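Local coordinates for ketol-acid reductoisomerase (uncultured archaeon GZfos26G2, PDB 4XDY), which catalyses the magnesium-dependent rearrangement of (S)-2-acetolactate and the NADH-dependent reduction of the product to (R)-2,3-dihydroxyisovalerate, in branched-chain amino-acid biosynthesis, at the interface of chains A and B. Numbering follows the deposited sequence. Chains: chain A/B, Ketol-acid reductoisomerase.

Contact 1: the interface of chains A and B. Residues chain A 201-202, 206-207, 210-211, 236, 271; chain B 201-202, 206-207, 210-211, 236, 271, 279.
A:Leu210 and its twin B:Leu210 are the main wedges of this patch on the two-fold axis of the homodimer, where the side chains that meet are apolar and no N or O of one chain comes within bonding distance of the other. Each pushes its forked end into the turn where helix 188-203 of the partner gives way to helix 205-220. The CD1 methyl of A:Leu210 rests 3.4 Å from the backbone carbonyl O of B:Cys201, while the CD2 branch lies against the start of the next helix, 3.8 Å from B:Gly206 C. With no side chain on B:Gly206, the leucine methyl packs directly on the backbone. CG anti to the backbone N (chi1 177°) aims the fork across the interface. B:Met279 crosses the leucine at about a right angle; its chain, extended beyond CG, brings the CE methyl to 3.7 Å from A:Leu210 CD1. On the axis the two Ile271 side chains meet obliquely, CD1 of A:Ile271 3.6 Å from CD1 of B:Ile271, while each CG2 branch lies beside the backbone of the partner's Leu210, at 4.0 Å from A:Ile271 CG2 to B:Leu210 N. The third element is Met236 of helix 225-254. The B:Met236 chain, bent at chi2 (73°) and chi3 (82°), turns its CE methyl onto A:Val202, 3.6 Å from CG1, and crosses that valine at about a right angle. CG1 of A:Val202 is anti to its backbone N, which presents this branch to the methionine. B:Met236 SD passes obliquely by A:Leu207, 4.1 Å from its CD2 methyl. Cohesion thus rests on shape and the burial of methyl and thioether groups, repeated with the chains exchanged, and the patch joins the helical C-terminal knotted domains of the two subunits at the core of the homodimer.

Contact 2: the interface of chains A and B. Residues chain A 154, 186, 190, 193-194, 197, 283, 287; chain B 218, 223-224, 227, 231.
B:Met227 forms the apolar centre, its side chain reaching from helix 225-254 into chain A. Extended through chi2 and bent at chi3 (-60°), it sets SD 3.7 Å from CG of A:Glu194 and turns CE toward CB of A:Cys186, 3.8 Å away; A:Leu154 crosses this thioether end at about a right angle. Nearby, B:Leu218 meets the ring of A:Phe197 tip to tip, with 3.7 Å between CD2 of each residue. B:Leu218 also lays its CD2 methyl over one face of the B:Tyr223 ring, toward the rim. That tyrosine runs beside A:Glu194 CB, and its phenol OH donates a hydrogen bond of 2.6 Å to A:Glu287 OE2, through the anti lone pair of the carboxylate, whose plane lies 29° from the ring. An alanine here, without the ring and phenol OH, would probably leave A:Glu287 OE2 without this partner and loosen the packing against A:Glu194 and B:Leu218. A:Glu194, bent at chi2 (79°), brings OE2 to 2.5 Å from OE1 of B:Glu231; one of the two is likely to be protonated, its pKa raised by the other's charge. B:Glu231 is a predicted ligand of the second magnesium. The site lies where helices 188-203 and 273-287 of chain A and strand 153-157 of its Rossmann domain face the 205-220 and 225-254 helices of chain B, near the active site.

Contact 1: the interface of chains A and B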
ATOM      1  N   CYS A 201      -8.168   7.328 -10.562  1.00 17.48           N
ATOM      2  CA  CYS A 201      -8.950   7.800  -9.424  1.00 17.26           C
ATOM      3  C   CYS A 201      -8.492   7.175  -8.097  1.00 17.21           C
ATOM      4  O   CYS A 201      -8.868   7.707  -7.047  1.00 17.75           O
ATOM      5  CB  CYS A 201     -10.421   7.577  -9.638  1.00 18.24           C
ATOM      6  SG  CYS A 201     -11.026   8.548 -11.065  1.00 20.60           S
ATOM      7  N   VAL A 202      -7.885   5.991  -8.148  1.00 16.54           N
ATOM      8  CA  VAL A 202      -7.620   5.220  -6.925  1.00 15.57           C
ATOM      9  C   VAL A 202      -6.153   4.876  -6.789  1.00 18.10           C
ATOM     10  O   VAL A 202      -5.452   5.301  -5.850  1.00 18.60           O
ATOM     11  CB  VAL A 202      -8.484   3.915  -6.850  1.00 16.18           C
ATOM     12  CG1 VAL A 202      -8.178   3.145  -5.563  1.00 18.10           C
ATOM     13  CG2 VAL A 202      -9.973   4.298  -6.935  1.00 19.94           C
ATOM     14  N   GLY A 206      -5.309   8.914  -7.412  1.00 18.67           N
ATOM     15  CA  GLY A 206      -5.840   9.092  -6.066  1.00 18.27           C
ATOM     16  C   GLY A 206      -4.849   8.898  -4.965  1.00 17.18           C
ATOM     17  O   GLY A 206      -4.687   9.781  -4.115  1.00 17.02           O
ATOM     18  N   LEU A 207      -4.122   7.804  -5.025  1.00 17.62           N
ATOM     19  CA  LEU A 207      -3.123   7.457  -4.018  1.00 17.59           C
ATOM     20  C   LEU A 207      -2.037   8.560  -3.896  1.00 19.19           C
ATOM     21  O   LEU A 207      -1.761   9.031  -2.808  1.00 18.06           O
ATOM     22  CB  LEU A 207      -2.449   6.153  -4.366  1.00 19.09           C
ATOM     23  CG  LEU A 207      -1.175   5.808  -3.547  1.00 19.94           C
ATOM     24  CD1 LEU A 207      -1.573   5.533  -2.091  1.00 20.14           C
ATOM     25  CD2 LEU A 207      -0.481   4.586  -4.123  1.00 21.24           C
ATOM     26  N   LEU A 210      -3.421  11.804  -2.579  1.00 17.07           N
ATOM     27  CA  LEU A 210      -3.701  11.669  -1.153  1.00 17.37           C
ATOM     28  C   LEU A 210      -2.415  11.818  -0.302  1.00 18.11           C
ATOM     29  O   LEU A 210      -2.376  12.664   0.644  1.00 19.00           O
ATOM     30  CB  LEU A 210      -4.409  10.385  -0.833  1.00 17.45           C
ATOM     31  CG  LEU A 210      -4.706  10.087   0.634  1.00 17.67           C
ATOM     32  CD1 LEU A 210      -5.773  10.973   1.184  1.00 20.27           C
ATOM     33  CD2 LEU A 210      -5.064   8.632   0.784  1.00 18.06           C
ATOM     34  N   MET A 211      -1.412  11.026  -0.604  1.00 17.56           N
ATOM     35  CA  MET A 211      -0.164  11.137   0.120  1.00 18.28           C
ATOM     36  C   MET A 211       0.495  12.526  -0.015  1.00 18.87           C
ATOM     37  O   MET A 211       0.975  13.059   1.000  1.00 18.63           O
ATOM     38  CB  MET A 211       0.780  10.065  -0.363  1.00 19.02           C
ATOM     39  CG  MET A 211       0.363   8.678   0.081  1.00 20.01           C
ATOM     40  SD  MET A 211       1.605   7.393  -0.310  1.00 22.98           S
ATOM     41  CE  MET A 211       1.753   7.758  -2.017  1.00 20.23           C
ATOM     42  N   MET A 236       2.368   3.911   4.692  1.00 15.67           N
ATOM     43  CA  MET A 236       1.237   3.502   3.856  1.00 16.90           C
ATOM     44  C   MET A 236       1.350   2.072   3.382  1.00 17.99           C
ATOM     45  O   MET A 236       0.347   1.313   3.340  1.00 18.06           O
ATOM     46  CB  MET A 236       1.127   4.417   2.683  1.00 17.53           C
ATOM     47  CG  MET A 236      -0.043   4.197   1.739  1.00 19.73           C
ATOM     48  SD  MET A 236      -1.661   4.564   2.543  1.00 19.03           S
ATOM     49  CE  MET A 236      -1.734   6.267   2.143  1.00 20.05           C
ATOM     50  N   ILE A 271     -12.286  12.697   2.546  1.00 18.63           N
ATOM     51  CA  ILE A 271     -12.671  12.038   1.282  1.00 19.10           C
ATOM     52  C   ILE A 271     -14.154  11.693   1.449  1.00 21.78           C
ATOM     53  O   ILE A 271     -14.509  10.641   2.025  1.00 20.74           O
ATOM     54  CB  ILE A 271     -11.910  10.739   1.017  1.00 20.05           C
ATOM     55  CG1 ILE A 271     -10.368  10.892   1.087  1.00 25.27           C
ATOM     56  CG2 ILE A 271     -12.405  10.068  -0.265  1.00 21.43           C
ATOM     57  CD1 ILE A 271      -9.802  11.916   0.193  1.00 27.89           C
TER
ATOM     58  N   CYS B 201      -6.330  11.133   8.219  1.00 16.14           N
ATOM     59  CA  CYS B 201      -6.434  11.792   6.921  1.00 16.06           C
ATOM     60  C   CYS B 201      -5.803  11.051   5.761  1.00 16.49           C
ATOM     61  O   CYS B 201      -6.107  11.313   4.599  1.00 18.05           O
ATOM     62  CB  CYS B 201      -5.907  13.217   6.971  1.00 19.12           C
ATOM     63  SG  CYS B 201      -6.820  14.275   8.111  1.00 19.12           S
ATOM     64  N   VAL B 202      -4.832  10.181   6.072  1.00 17.63           N
ATOM     65  CA  VAL B 202      -3.997   9.584   5.058  1.00 15.27           C
ATOM     66  C   VAL B 202      -4.007   8.054   5.126  1.00 14.54           C
ATOM     67  O   VAL B 202      -4.489   7.393   4.204  1.00 15.69           O
ATOM     68  CB  VAL B 202      -2.548  10.161   5.051  1.00 15.82           C
ATOM     69  CG1 VAL B 202      -1.723   9.562   3.986  1.00 17.04           C
ATOM     70  CG2 VAL B 202      -2.539  11.649   4.870  1.00 17.68           C
ATOM     71  N   GLY B 206      -8.192   8.286   5.210  1.00 15.95           N
ATOM     72  CA  GLY B 206      -8.014   8.672   3.815  1.00 17.24           C
ATOM     73  C   GLY B 206      -7.980   7.449   2.870  1.00 16.28           C
ATOM     74  O   GLY B 206      -8.766   7.387   1.874  1.00 17.56           O
ATOM     75  N   LEU B 207      -7.147   6.497   3.204  1.00 17.76           N
ATOM     76  CA  LEU B 207      -6.960   5.309   2.371  1.00 17.86           C
ATOM     77  C   LEU B 207      -8.266   4.546   2.217  1.00 18.37           C
ATOM     78  O   LEU B 207      -8.670   4.168   1.080  1.00 16.53           O
ATOM     79  CB  LEU B 207      -5.895   4.416   3.001  1.00 16.95           C
ATOM     80  CG  LEU B 207      -5.766   3.020   2.427  1.00 17.98           C
ATOM     81  CD1 LEU B 207      -5.225   3.103   1.018  1.00 18.91           C
ATOM     82  CD2 LEU B 207      -4.994   2.075   3.338  1.00 22.18           C
ATOM     83  N   LEU B 210     -10.879   6.385   0.254  1.00 17.10           N
ATOM     84  CA  LEU B 210     -10.524   6.442  -1.167  1.00 17.23           C
ATOM     85  C   LEU B 210     -10.907   5.110  -1.843  1.00 16.73           C
ATOM     86  O   LEU B 210     -11.541   5.118  -2.933  1.00 17.93           O
ATOM     87  CB  LEU B 210      -9.037   6.740  -1.344  1.00 18.19           C
ATOM     88  CG  LEU B 210      -8.519   6.744  -2.745  1.00 17.24           C
ATOM     89  CD1 LEU B 210      -9.012   7.959  -3.529  1.00 19.79           C
ATOM     90  CD2 LEU B 210      -6.995   6.801  -2.721  1.00 16.81           C
ATOM     91  N   MET B 211     -10.467   3.999  -1.279  1.00 15.86           N
ATOM     92  CA  MET B 211     -10.731   2.705  -1.901  1.00 17.69           C
ATOM     93  C   MET B 211     -12.228   2.398  -1.926  1.00 19.11           C
ATOM     94  O   MET B 211     -12.723   1.876  -2.946  1.00 19.47           O
ATOM     95  CB  MET B 211      -9.989   1.591  -1.206  1.00 19.42           C
ATOM     96  CG  MET B 211      -8.512   1.612  -1.431  1.00 20.17           C
ATOM     97  SD  MET B 211      -7.639   0.235  -0.675  1.00 24.55           S
ATOM     98  CE  MET B 211      -8.182   0.333   0.997  1.00 21.25           C
ATOM     99  N   MET B 236      -3.850  -2.140  -4.912  1.00 17.20           N
ATOM    100  CA  MET B 236      -3.286  -1.034  -4.165  1.00 17.76           C
ATOM    101  C   MET B 236      -1.946  -1.410  -3.519  1.00 18.42           C
ATOM    102  O   MET B 236      -0.981  -0.607  -3.490  1.00 19.65           O
ATOM    103  CB  MET B 236      -4.263  -0.474  -3.183  1.00 17.19           C
ATOM    104  CG  MET B 236      -3.743   0.759  -2.370  1.00 18.86           C
ATOM    105  SD  MET B 236      -3.679   2.194  -3.411  1.00 19.58           S
ATOM    106  CE  MET B 236      -5.345   2.734  -3.355  1.00 21.05           C
ATOM    107  N   ILE B 271      -8.809  14.337  -6.018  1.00 20.14           N
ATOM    108  CA  ILE B 271      -8.276  14.731  -4.705  1.00 21.08           C
ATOM    109  C   ILE B 271      -7.634  16.083  -4.956  1.00 23.35           C
ATOM    110  O   ILE B 271      -6.498  16.166  -5.377  1.00 22.64           O
ATOM    111  CB  ILE B 271      -7.175  13.769  -4.196  1.00 23.57           C
ATOM    112  CG1 ILE B 271      -7.651  12.304  -4.122  1.00 24.87           C
ATOM    113  CG2 ILE B 271      -6.571  14.191  -2.841  1.00 22.47           C
ATOM    114  CD1 ILE B 271      -8.848  12.092  -3.314  1.00 25.55           C
ATOM    115  N   MET B 279      -8.129  18.629   5.122  1.00 18.97           N
ATOM    116  CA  MET B 279      -6.981  18.107   5.889  1.00 18.68           C
ATOM    117  C   MET B 279      -6.503  19.175   6.885  1.00 19.19           C
ATOM    118  O   MET B 279      -6.226  18.858   8.049  1.00 18.11           O
ATOM    119  CB  MET B 279      -5.878  17.699   4.941  1.00 17.42           C
ATOM    120  CG  MET B 279      -6.118  16.336   4.304  1.00 19.72           C
ATOM    121  SD  MET B 279      -4.728  15.968   3.196  1.00 19.38           S
ATOM    122  CE  MET B 279      -5.181  14.348   2.563  1.00 18.27           C
TER

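Contact 2: the interface of chains A and B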
ATOM      1  N   LEU A 154      -8.050 -10.184 -16.020  1.00 19.63           N
ATOM      2  CA  LEU A 154      -9.287 -10.032 -16.769  1.00 19.81           C
ATOM      3  C   LEU A 154      -9.023 -10.588 -18.159  1.00 22.48           C
ATOM      4  O   LEU A 154      -7.963 -10.282 -18.807  1.00 20.22           O
ATOM      5  CB  LEU A 154      -9.703  -8.550 -16.876  1.00 20.42           C
ATOM      6  CG  LEU A 154     -10.600  -8.055 -15.739  1.00 21.43           C
ATOM      7  CD1 LEU A 154     -10.171  -8.336 -14.355  1.00 24.43           C
ATOM      8  CD2 LEU A 154     -10.851  -6.538 -15.897  1.00 23.37           C
ATOM      9  N   CYS A 186     -14.634 -10.865 -19.162  1.00 19.43           N
ATOM     10  CA  CYS A 186     -15.251  -9.556 -19.348  1.00 20.25           C
ATOM     11  C   CYS A 186     -15.114  -9.165 -20.798  1.00 21.76           C
ATOM     12  O   CYS A 186     -14.638  -9.967 -21.639  1.00 23.10           O
ATOM     13  CB  CYS A 186     -14.624  -8.514 -18.407  1.00 24.17           C
ATOM     14  SG  CYS A 186     -12.907  -8.117 -18.910  1.00 24.59           S
ATOM     15  N   GLN A 190     -15.223  -3.267 -21.047  1.00 19.23           N
ATOM     16  CA  GLN A 190     -15.240  -3.269 -19.604  1.00 21.19           C
ATOM     17  C   GLN A 190     -13.894  -3.124 -18.954  1.00 21.25           C
ATOM     18  O   GLN A 190     -13.755  -2.370 -18.012  1.00 19.34           O
ATOM     19  CB  GLN A 190     -15.905  -4.492 -18.991  1.00 24.06           C
ATOM     20  CG  GLN A 190     -17.400  -4.634 -19.177  1.00 33.04           C
ATOM     21  CD  GLN A 190     -17.776  -5.958 -18.537  1.00 41.51           C
ATOM     22  OE1 GLN A 190     -17.597  -7.001 -19.152  1.00 34.88           O
ATOM     23  NE2 GLN A 190     -18.132  -5.922 -17.255  1.00 44.21           N
ATOM     24  N   TYR A 193     -12.474   0.494 -19.403  1.00 18.50           N
ATOM     25  CA  TYR A 193     -13.024   1.549 -18.571  1.00 18.96           C
ATOM     26  C   TYR A 193     -12.692   1.415 -17.122  1.00 19.64           C
ATOM     27  O   TYR A 193     -12.311   2.422 -16.470  1.00 19.30           O
ATOM     28  CB  TYR A 193     -14.557   1.614 -18.741  1.00 19.53           C
ATOM     29  CG  TYR A 193     -15.067   1.738 -20.154  1.00 20.68           C
ATOM     30  CD1 TYR A 193     -14.384   2.445 -21.129  1.00 19.68           C
ATOM     31  CD2 TYR A 193     -16.302   1.178 -20.493  1.00 22.16           C
ATOM     32  CE1 TYR A 193     -14.862   2.553 -22.437  1.00 23.52           C
ATOM     33  CE2 TYR A 193     -16.801   1.288 -21.796  1.00 23.06           C
ATOM     34  CZ  TYR A 193     -16.116   1.994 -22.762  1.00 27.18           C
ATOM     35  OH  TYR A 193     -16.588   2.114 -24.037  1.00 26.88           O
ATOM     36  N   GLU A 194     -12.764   0.219 -16.592  1.00 17.68           N
ATOM     37  CA  GLU A 194     -12.483   0.001 -15.151  1.00 18.04           C
ATOM     38  C   GLU A 194     -11.005   0.293 -14.887  1.00 19.80           C
ATOM     39  O   GLU A 194     -10.649   0.837 -13.856  1.00 19.13           O
ATOM     40  CB  GLU A 194     -12.883  -1.383 -14.684  1.00 18.74           C
ATOM     41  CG  GLU A 194     -12.106  -2.548 -15.248  1.00 20.27           C
ATOM     42  CD  GLU A 194     -10.773  -2.773 -14.597  1.00 23.87           C
ATOM     43  OE1 GLU A 194      -9.926  -3.461 -15.231  1.00 22.25           O
ATOM     44  OE2 GLU A 194     -10.587  -2.371 -13.383  1.00 22.98           O
ATOM     45  N   PHE A 197     -10.277   4.013 -15.077  1.00 17.95           N
ATOM     46  CA  PHE A 197     -10.816   4.600 -13.851  1.00 18.48           C
ATOM     47  C   PHE A 197      -9.954   4.332 -12.640  1.00 17.51           C
ATOM     48  O   PHE A 197      -9.642   5.253 -11.861  1.00 17.30           O
ATOM     49  CB  PHE A 197     -12.236   4.044 -13.573  1.00 19.32           C
ATOM     50  CG  PHE A 197     -12.777   4.496 -12.277  1.00 17.93           C
ATOM     51  CD1 PHE A 197     -13.304   5.762 -12.163  1.00 19.97           C
ATOM     52  CD2 PHE A 197     -12.705   3.710 -11.167  1.00 19.51           C
ATOM     53  CE1 PHE A 197     -13.831   6.190 -10.929  1.00 19.30           C
ATOM     54  CE2 PHE A 197     -13.159   4.155  -9.903  1.00 19.01           C
ATOM     55  CZ  PHE A 197     -13.737   5.411  -9.797  1.00 18.95           C
ATOM     56  N   LEU A 283     -15.188   8.720 -14.421  1.00 21.36           N
ATOM     57  CA  LEU A 283     -15.612   7.461 -15.049  1.00 20.61           C
ATOM     58  C   LEU A 283     -16.394   7.760 -16.330  1.00 21.96           C
ATOM     59  O   LEU A 283     -16.227   7.055 -17.350  1.00 22.41           O
ATOM     60  CB  LEU A 283     -16.487   6.645 -14.105  1.00 21.42           C
ATOM     61  CG  LEU A 283     -16.999   5.298 -14.639  1.00 22.03           C
ATOM     62  CD1 LEU A 283     -15.836   4.409 -15.143  1.00 22.81           C
ATOM     63  CD2 LEU A 283     -17.889   4.558 -13.646  1.00 23.98           C
ATOM     64  N   GLU A 287     -15.659   6.363 -20.068  1.00 20.98           N
ATOM     65  CA  GLU A 287     -16.631   5.533 -20.806  1.00 23.74           C
ATOM     66  C   GLU A 287     -16.998   6.201 -22.160  1.00 23.76           C
ATOM     67  O   GLU A 287     -17.365   5.465 -23.090  1.00 24.09           O
ATOM     68  CB  GLU A 287     -17.847   5.282 -19.966  1.00 21.45           C
ATOM     69  CG  GLU A 287     -17.539   4.331 -18.795  1.00 21.13           C
ATOM     70  CD  GLU A 287     -18.738   4.066 -17.876  1.00 24.91           C
ATOM     71  OE1 GLU A 287     -19.605   4.913 -17.845  1.00 27.75           O
ATOM     72  OE2 GLU A 287     -18.833   3.026 -17.188  1.00 23.75           O
TER
ATOM     73  N   LEU B 218     -17.581   2.071  -9.165  1.00 19.20           N
ATOM     74  CA  LEU B 218     -17.564   0.991 -10.166  1.00 19.17           C
ATOM     75  C   LEU B 218     -18.847   0.090 -10.048  1.00 21.00           C
ATOM     76  O   LEU B 218     -19.525  -0.201 -11.047  1.00 19.93           O
ATOM     77  CB  LEU B 218     -16.319   0.190 -10.012  1.00 17.61           C
ATOM     78  CG  LEU B 218     -15.046   0.771 -10.611  1.00 19.25           C
ATOM     79  CD1 LEU B 218     -13.775  -0.062 -10.333  1.00 17.52           C
ATOM     80  CD2 LEU B 218     -15.171   1.096 -12.116  1.00 20.20           C
ATOM     81  N   TYR B 223     -20.215  -2.432 -12.888  1.00 23.11           N
ATOM     82  CA  TYR B 223     -19.077  -3.337 -12.893  1.00 23.75           C
ATOM     83  C   TYR B 223     -19.195  -4.381 -11.765  1.00 23.41           C
ATOM     84  O   TYR B 223     -19.634  -4.072 -10.680  1.00 24.26           O
ATOM     85  CB  TYR B 223     -17.767  -2.553 -12.772  1.00 22.50           C
ATOM     86  CG  TYR B 223     -17.587  -1.630 -13.978  1.00 21.96           C
ATOM     87  CD1 TYR B 223     -18.170  -0.403 -14.007  1.00 22.36           C
ATOM     88  CD2 TYR B 223     -16.831  -2.011 -15.078  1.00 23.13           C
ATOM     89  CE1 TYR B 223     -18.082   0.455 -15.122  1.00 20.49           C
ATOM     90  CE2 TYR B 223     -16.722  -1.171 -16.204  1.00 22.68           C
ATOM     91  CZ  TYR B 223     -17.341   0.053 -16.216  1.00 22.14           C
ATOM     92  OH  TYR B 223     -17.241   0.920 -17.348  1.00 22.99           O
ATOM     93  N   PRO B 224     -18.753  -5.603 -12.018  1.00 22.52           N
ATOM     94  CA  PRO B 224     -18.832  -6.619 -10.971  1.00 24.66           C
ATOM     95  C   PRO B 224     -18.025  -6.261  -9.742  1.00 25.61           C
ATOM     96  O   PRO B 224     -16.904  -5.735  -9.828  1.00 22.04           O
ATOM     97  CB  PRO B 224     -18.267  -7.881 -11.631  1.00 23.15           C
ATOM     98  CG  PRO B 224     -18.391  -7.606 -13.091  1.00 24.20           C
ATOM     99  CD  PRO B 224     -18.326  -6.155 -13.305  1.00 24.91           C
ATOM    100  N   MET B 227     -14.431  -7.394  -9.689  1.00 20.27           N
ATOM    101  CA  MET B 227     -13.583  -6.605 -10.559  1.00 20.47           C
ATOM    102  C   MET B 227     -13.198  -5.317  -9.838  1.00 19.27           C
ATOM    103  O   MET B 227     -12.016  -4.906  -9.886  1.00 20.24           O
ATOM    104  CB  MET B 227     -14.337  -6.323 -11.843  1.00 21.60           C
ATOM    105  CG  MET B 227     -13.608  -5.524 -12.872  1.00 22.53           C
ATOM    106  SD  MET B 227     -14.498  -5.235 -14.408  1.00 25.01           S
ATOM    107  CE  MET B 227     -14.748  -6.975 -14.955  1.00 21.52           C
ATOM    108  N   GLU B 231      -9.323  -4.158  -8.729  1.00 18.04           N
ATOM    109  CA  GLU B 231      -8.832  -2.877  -9.218  1.00 18.94           C
ATOM    110  C   GLU B 231      -8.526  -1.915  -8.079  1.00 20.06           C
ATOM    111  O   GLU B 231      -7.490  -1.212  -8.146  1.00 20.38           O
ATOM    112  CB  GLU B 231      -9.836  -2.279 -10.198  1.00 18.25           C
ATOM    113  CG  GLU B 231      -9.450  -0.958 -10.837  1.00 19.22           C
ATOM    114  CD  GLU B 231      -8.269  -1.081 -11.796  1.00 18.50           C
ATOM    115  OE1 GLU B 231      -8.282  -2.074 -12.598  1.00 19.44           O
ATOM    116  OE2 GLU B 231      -7.433  -0.129 -11.888  1.00 20.76           O
TER

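The centres of the C-alpha atoms of contact 1 and contact 2 lie about 19 Å apart on one two-fold symmetric interface. Helices 188-203, 205-220, 225-254 and 273-287 serve both, each helix offering different residues along its length. Contact 1 sits at the symmetry axis, its centre about 20 Å from B:His112, whereas contact 2 lies off it, its centre about 10 Å from A:His112, the predicted active-site residue. Through these helices the dimer core and the active-site flank may be linked. Since B:Glu231, a predicted magnesium ligand, meets A:Glu194 across the interface, each catalytic site appears to draw on both subunits, which would make dimerisation integral to activity.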